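PDB 1VK8: hypothetical protein TM0486 from Thermotoga maritima, which probably binds thiamin and takes part in the cell's response to oxidative conditions. Local coordinates for residues 16-26 with 80-91. Sequence-based numbering, arbitrary orientation.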
ATOM      1  N   VAL C  16       3.996  11.728 -13.835  1.00  7.61           N
ATOM      2  CA  VAL C  16       3.597  10.511 -13.150  1.00  8.20           C
ATOM      3  C   VAL C  16       2.354  10.852 -12.333  1.00  7.62           C
ATOM      4  O   VAL C  16       2.037  12.009 -12.177  1.00  8.09           O
ATOM      5  CB  VAL C  16       4.711   9.971 -12.191  1.00  6.86           C
ATOM      6  CG1 VAL C  16       5.926   9.505 -12.968  1.00 13.28           C
ATOM      7  CG2 VAL C  16       5.130  11.009 -11.143  1.00 10.00           C
ATOM      8  N   THR C  17       1.677   9.836 -11.803  1.00  7.99           N
ATOM      9  CA  THR C  17       0.691  10.044 -10.753  1.00  9.46           C
ATOM     10  C   THR C  17       1.248   9.437  -9.486  1.00  9.62           C
ATOM     11  O   THR C  17       1.932   8.405  -9.517  1.00  9.09           O
ATOM     12  CB  THR C  17      -0.712   9.442 -11.096  1.00 12.19           C
ATOM     13  OG1 THR C  17      -0.656   8.003 -11.110  1.00 13.19           O
ATOM     14  CG2 THR C  17      -1.173   9.826 -12.482  1.00 11.09           C
ATOM     15  N   VAL C  18       0.972  10.103  -8.375  1.00  8.36           N
ATOM     16  CA  VAL C  18       1.425   9.697  -7.055  1.00  7.90           C
ATOM     17  C   VAL C  18       0.261   9.874  -6.105  1.00  8.07           C
ATOM     18  O   VAL C  18      -0.229  10.994  -5.891  1.00  9.11           O
ATOM     19  CB  VAL C  18       2.617  10.565  -6.566  1.00  6.56           C
ATOM     20  CG1 VAL C  18       3.111  10.103  -5.213  1.00  9.32           C
ATOM     21  CG2 VAL C  18       3.770  10.511  -7.621  1.00 10.53           C
ATOM     22  N   SER C  19      -0.193   8.763  -5.541  1.00  8.95           N
ATOM     23  CA  SER C  19      -1.226   8.783  -4.536  1.00 10.00           C
ATOM     24  C   SER C  19      -0.576   8.729  -3.185  1.00  9.06           C
ATOM     25  O   SER C  19       0.321   7.932  -2.946  1.00  8.24           O
ATOM     26  CB  SER C  19      -2.180   7.611  -4.776  1.00 12.85           C
ATOM     27  OG  SER C  19      -2.724   7.739  -6.083  1.00 19.66           O
ATOM     28  N   ILE C  20      -1.021   9.616  -2.305  1.00  7.86           N
ATOM     29  CA  ILE C  20      -0.397   9.877  -1.032  1.00  7.72           C
ATOM     30  C   ILE C  20      -1.431   9.577   0.044  1.00  8.89           C
ATOM     31  O   ILE C  20      -2.573  10.061  -0.019  1.00  6.28           O
ATOM     32  CB  ILE C  20       0.022  11.354  -0.949  1.00  7.78           C
ATOM     33  CG1 ILE C  20       1.020  11.695  -2.042  1.00  8.24           C
ATOM     34  CG2 ILE C  20       0.591  11.699   0.430  1.00  9.57           C
ATOM     35  CD1 ILE C  20       1.262  13.162  -2.186  1.00  9.82           C
ATOM     36  N   LYS C  21      -1.019   8.799   1.041  1.00  8.25           N
ATOM     37  CA  LYS C  21      -1.856   8.481   2.190  1.00  5.80           C
ATOM     38  C   LYS C  21      -1.081   8.780   3.455  1.00  4.85           C
ATOM     39  O   LYS C  21       0.061   8.360   3.611  1.00  7.36           O
ATOM     40  CB  LYS C  21      -2.280   7.012   2.183  1.00  7.76           C
ATOM     41  CG  LYS C  21      -3.214   6.605   3.285  1.00  7.40           C
ATOM     42  CD  LYS C  21      -3.479   5.113   3.304  1.00  8.29           C
ATOM     43  CE  LYS C  21      -4.641   4.751   4.197  1.00  8.56           C
ATOM     44  NZ  LYS C  21      -5.961   4.893   3.480  1.00 12.46           N
ATOM     45  N   VAL C  22      -1.712   9.533   4.353  1.00  6.83           N
ATOM     46  CA  VAL C  22      -1.139   9.817   5.662  1.00  5.22           C
ATOM     47  C   VAL C  22      -2.008   9.137   6.695  1.00  5.73           C
ATOM     48  O   VAL C  22      -3.222   9.302   6.701  1.00  5.60           O
ATOM     49  CB  VAL C  22      -1.024  11.317   5.939  1.00  7.01           C
ATOM     50  CG1 VAL C  22      -0.395  11.556   7.301  1.00  9.45           C
ATOM     51  CG2 VAL C  22      -0.216  12.027   4.821  1.00 14.33           C
ATOM     52  N   VAL C  23      -1.382   8.335   7.548  1.00  6.03           N
ATOM     53  CA  VAL C  23      -2.072   7.682   8.658  1.00  7.77           C
ATOM     54  C   VAL C  23      -1.352   8.037   9.963  1.00  7.15           C
ATOM     55  O   VAL C  23      -0.362   7.402  10.323  1.00  8.66           O
ATOM     56  CB  VAL C  23      -2.143   6.146   8.498  1.00  6.41           C
ATOM     57  CG1 VAL C  23      -3.129   5.573   9.549  1.00 11.37           C
ATOM     58  CG2 VAL C  23      -2.523   5.755   7.063  1.00 12.05           C
ATOM     59  N   PRO C  24      -1.843   9.044  10.678  1.00  7.11           N
ATOM     60  CA  PRO C  24      -1.201   9.495  11.914  1.00  8.08           C
ATOM     61  C   PRO C  24      -1.475   8.619  13.118  1.00  7.81           C
ATOM     62  O   PRO C  24      -2.561   8.084  13.260  1.00  7.27           O
ATOM     63  CB  PRO C  24      -1.816  10.886  12.139  1.00  8.86           C
ATOM     64  CG  PRO C  24      -3.091  10.837  11.470  1.00  7.65           C
ATOM     65  CD  PRO C  24      -3.029   9.856  10.370  1.00  9.44           C
ATOM     66  N   ALA C  25      -0.489   8.500  13.991  1.00  8.21           N
ATOM     67  CA  ALA C  25      -0.639   7.724  15.223  1.00 10.08           C
ATOM     68  C   ALA C  25      -1.169   8.679  16.260  1.00 11.44           C
ATOM     69  O   ALA C  25      -0.440   9.166  17.098  1.00 12.49           O
ATOM     70  CB  ALA C  25       0.700   7.089  15.668  1.00 11.25           C
ATOM     71  N   VAL C  26      -2.460   8.974  16.128  1.00 13.09           N
ATOM     72  CA  VAL C  26      -3.200   9.797  17.054  1.00 15.38           C
ATOM     73  C   VAL C  26      -4.550   9.111  17.289  1.00 17.05           C
ATOM     74  O   VAL C  26      -5.009   8.290  16.470  1.00 14.20           O
ATOM     75  CB  VAL C  26      -3.379  11.248  16.504  1.00 15.09           C
ATOM     76  CG1 VAL C  26      -2.018  11.920  16.282  1.00 14.77           C
ATOM     77  CG2 VAL C  26      -4.185  11.262  15.206  1.00 17.52           C
ATOM     78  N   ALA C  80       1.707  15.712  14.226  1.00 15.78           N
ATOM     79  CA  ALA C  80       1.747  14.322  14.627  1.00 14.85           C
ATOM     80  C   ALA C  80       3.206  13.909  14.714  1.00 13.44           C
ATOM     81  O   ALA C  80       3.945  14.003  13.749  1.00 15.47           O
ATOM     82  CB  ALA C  80       1.021  13.477  13.633  1.00 15.40           C
ATOM     83  N   LYS C  81       3.586  13.451  15.881  1.00 11.56           N
ATOM     84  CA  LYS C  81       4.946  13.036  16.164  1.00 15.47           C
ATOM     85  C   LYS C  81       5.260  11.706  15.482  1.00 13.66           C
ATOM     86  O   LYS C  81       6.420  11.374  15.332  1.00 15.32           O
ATOM     87  CB  LYS C  81       5.133  12.852  17.668  1.00 17.39           C
ATOM     88  CG  LYS C  81       5.650  14.090  18.419  1.00 28.07           C
ATOM     89  CD  LYS C  81       4.824  15.330  18.129  1.00 36.50           C
ATOM     90  CE  LYS C  81       5.542  16.299  17.198  1.00 41.48           C
ATOM     91  NZ  LYS C  81       4.729  17.552  16.998  1.00 37.55           N
ATOM     92  N   ARG C  82       4.230  10.935  15.150  1.00 10.30           N
ATOM     93  CA  ARG C  82       4.404   9.664  14.466  1.00  7.75           C
ATOM     94  C   ARG C  82       3.291   9.457  13.447  1.00  7.80           C
ATOM     95  O   ARG C  82       2.120   9.604  13.765  1.00  6.76           O
ATOM     96  CB  ARG C  82       4.373   8.531  15.469  1.00  8.49           C
ATOM     97  CG  ARG C  82       4.487   7.130  14.892  1.00 12.65           C
ATOM     98  CD  ARG C  82       5.874   6.619  14.916  1.00 16.08           C
ATOM     99  NE  ARG C  82       6.079   5.240  14.489  1.00 14.17           N
ATOM    100  CZ  ARG C  82       6.354   4.213  15.291  1.00 16.44           C
ATOM    101  NH1 ARG C  82       6.349   4.325  16.604  1.00 13.25           N
ATOM    102  NH2 ARG C  82       6.622   3.041  14.765  1.00 11.28           N
ATOM    103  N   PHE C  83       3.668   9.113  12.227  1.00  6.12           N
ATOM    104  CA  PHE C  83       2.707   8.838  11.181  1.00  5.95           C
ATOM    105  C   PHE C  83       3.288   7.928  10.139  1.00  5.60           C
ATOM    106  O   PHE C  83       4.505   7.881   9.944  1.00  7.47           O
ATOM    107  CB  PHE C  83       2.165  10.118  10.510  1.00  6.86           C
ATOM    108  CG  PHE C  83       3.212  11.018   9.947  1.00  7.43           C
ATOM    109  CD1 PHE C  83       3.778  12.016  10.721  1.00  5.11           C
ATOM    110  CD2 PHE C  83       3.617  10.896   8.630  1.00  9.02           C
ATOM    111  CE1 PHE C  83       4.736  12.872  10.183  1.00  8.71           C
ATOM    112  CE2 PHE C  83       4.592  11.709   8.102  1.00  5.72           C
ATOM    113  CZ  PHE C  83       5.143  12.719   8.869  1.00  7.05           C
ATOM    114  N   VAL C  84       2.411   7.177   9.502  1.00  5.52           N
ATOM    115  CA  VAL C  84       2.736   6.448   8.308  1.00  6.43           C
ATOM    116  C   VAL C  84       2.419   7.349   7.118  1.00  7.74           C
ATOM    117  O   VAL C  84       1.368   7.996   7.063  1.00  9.08           O
ATOM    118  CB  VAL C  84       1.919   5.137   8.206  1.00  6.99           C
ATOM    119  CG1 VAL C  84       2.076   4.488   6.830  1.00  9.22           C
ATOM    120  CG2 VAL C  84       2.293   4.186   9.331  1.00 12.92           C
ATOM    121  N   LEU C  85       3.344   7.396   6.175  1.00  5.81           N
ATOM    122  CA  LEU C  85       3.180   8.116   4.934  1.00  6.78           C
ATOM    123  C   LEU C  85       3.449   7.140   3.782  1.00  7.84           C
ATOM    124  O   LEU C  85       4.539   6.570   3.668  1.00  8.19           O
ATOM    125  CB  LEU C  85       4.146   9.284   4.897  1.00  8.86           C
ATOM    126  CG  LEU C  85       4.215  10.095   3.605  1.00  8.60           C
ATOM    127  CD1 LEU C  85       2.919  10.818   3.290  1.00 12.33           C
ATOM    128  CD2 LEU C  85       5.380  11.080   3.674  1.00 15.47           C
ATOM    129  N   GLN C  86       2.449   6.943   2.940  1.00  6.39           N
ATOM    130  CA  GLN C  86       2.514   5.981   1.855  1.00  5.70           C
ATOM    131  C   GLN C  86       2.353   6.675   0.530  1.00  7.80           C
ATOM    132  O   GLN C  86       1.476   7.536   0.371  1.00  5.51           O
ATOM    133  CB  GLN C  86       1.464   4.885   2.024  1.00  7.60           C
ATOM    134  CG  GLN C  86       1.706   4.038   3.260  1.00  6.32           C
ATOM    135  CD  GLN C  86       0.652   2.987   3.488  1.00  7.50           C
ATOM    136  OE1 GLN C  86      -0.457   3.126   3.001  1.00  7.94           O
ATOM    137  NE2 GLN C  86       0.982   1.962   4.256  1.00  8.24           N
ATOM    138  N   LEU C  87       3.251   6.352  -0.397  1.00  7.59           N
ATOM    139  CA  LEU C  87       3.202   6.826  -1.778  1.00  7.08           C
ATOM    140  C   LEU C  87       3.024   5.638  -2.720  1.00  9.73           C
ATOM    141  O   LEU C  87       3.731   4.621  -2.611  1.00  8.03           O
ATOM    142  CB  LEU C  87       4.501   7.512  -2.154  1.00  7.42           C
ATOM    143  CG  LEU C  87       5.060   8.636  -1.286  1.00 13.46           C
ATOM    144  CD1 LEU C  87       6.225   9.261  -2.039  1.00 16.75           C
ATOM    145  CD2 LEU C  87       4.044   9.667  -0.943  1.00 12.46           C
ATOM    146  N   ASP C  88       2.098   5.777  -3.665  1.00  6.03           N
ATOM    147  CA  ASP C  88       1.867   4.773  -4.701  1.00  7.69           C
ATOM    148  C   ASP C  88       2.059   5.497  -6.031  1.00  8.29           C
ATOM    149  O   ASP C  88       1.210   6.277  -6.489  1.00  6.54           O
ATOM    150  CB  ASP C  88       0.460   4.174  -4.484  1.00 10.85           C
ATOM    151  CG  ASP C  88      -0.031   3.309  -5.630  1.00 13.91           C
ATOM    152  OD1 ASP C  88       0.813   2.713  -6.293  1.00 15.70           O
ATOM    153  OD2 ASP C  88      -1.259   3.123  -5.894  1.00 18.41           O
ATOM    154  N   ILE C  89       3.214   5.259  -6.643  1.00  6.17           N
ATOM    155  CA  ILE C  89       3.645   5.990  -7.844  1.00  7.12           C
ATOM    156  C   ILE C  89       3.394   5.132  -9.074  1.00  7.10           C
ATOM    157  O   ILE C  89       3.833   4.001  -9.117  1.00  8.16           O
ATOM    158  CB  ILE C  89       5.146   6.323  -7.758  1.00  8.38           C
ATOM    159  CG1 ILE C  89       5.455   7.148  -6.501  1.00  6.13           C
ATOM    160  CG2 ILE C  89       5.626   7.041  -9.050  1.00 12.02           C
ATOM    161  CD1 ILE C  89       6.802   6.891  -5.984  1.00  9.34           C
ATOM    162  N   ASP C  90       2.682   5.664 -10.070  1.00  5.79           N
ATOM    163  CA  ASP C  90       2.534   4.991 -11.344  1.00  5.76           C
ATOM    164  C   ASP C  90       3.545   5.655 -12.278  1.00  5.74           C
ATOM    165  O   ASP C  90       3.416   6.819 -12.635  1.00  7.20           O
ATOM    166  CB  ASP C  90       1.109   5.162 -11.891  1.00  7.57           C
ATOM    167  CG  ASP C  90       0.846   4.294 -13.119  1.00 12.76           C
ATOM    168  OD1 ASP C  90       1.744   3.547 -13.549  1.00 14.24           O
ATOM    169  OD2 ASP C  90      -0.237   4.321 -13.717  1.00 16.23           O
ATOM    170  N   TYR C  91       4.590   4.924 -12.608  1.00  7.08           N
ATOM    171  CA  TYR C  91       5.698   5.471 -13.352  1.00  7.39           C
ATOM    172  C   TYR C  91       5.642   4.918 -14.758  1.00  5.75           C
ATOM    173  O   TYR C  91       5.658   3.742 -14.947  1.00  6.61           O
ATOM    174  CB  TYR C  91       7.011   5.070 -12.692  1.00  9.71           C
ATOM    175  CG  TYR C  91       8.206   5.818 -13.230  1.00  7.60           C
ATOM    176  CD1 TYR C  91       8.804   5.431 -14.417  1.00 12.21           C
ATOM    177  CD2 TYR C  91       8.737   6.914 -12.539  1.00  9.49           C
ATOM    178  CE1 TYR C  91       9.894   6.121 -14.924  1.00 16.12           C
ATOM    179  CE2 TYR C  91       9.817   7.617 -13.050  1.00  8.65           C
ATOM    180  CZ  TYR C  91      10.396   7.207 -14.228  1.00 13.11           C
ATOM    181  OH  TYR C  91      11.493   7.866 -14.735  1.00 23.29           O
TER
HETATM  182  O   HOH W   1      -0.733   6.838  -8.416  1.00 15.76           O
HETATM  183  O   HOH W   2       1.707  10.929  16.827  1.00 23.52           O
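Val22 and Leu85 meet on the face of the sheet turned to the helices. With chi1 at 175°, Leu85 carries CD1 across to CG2 of Val22 (3.7 Å) and CG2 of Ile20 (3.8 Å); Leu87 CD2 flanks Ile20 CG1, and Val18 lies alongside Ile89. Branched aliphatic residues suit this dry layer, which helices 31-43 and 62-76 cover. Beneath it, seven backbone hydrogen bonds join antiparallel strands 16-24 and 82-92, Val23 N to Val84 O being nearly straight at 174°; an eighth, Ala25 N to Arg82 O, follows just past strand 16-24.

The other face is more polar, Val23 and Val84 excepted, and looser around partly exposed Lys21, Gln86 and Asp88. A water bridges Thr17 OG1, Ser19 OG and Asp88 O, donating to the last at 2.8 Å; the short hydroxyls also bond Lys101 and Thr57, respectively. Lys21 CD runs beside Gln86 OE1 at 3.6 Å, but these long side chains also reach other subunits: Lys21 NZ pairs with Asp88 of the fourth, and Gln86 OE1 accepts from Gln86 NE2 of the third.

Strand 82-92 also pairs with a second subunit, continuing the sheet. The beta-alpha-beta-beta-alpha-beta order, both helices on one face, is that of the ferredoxin-like fold.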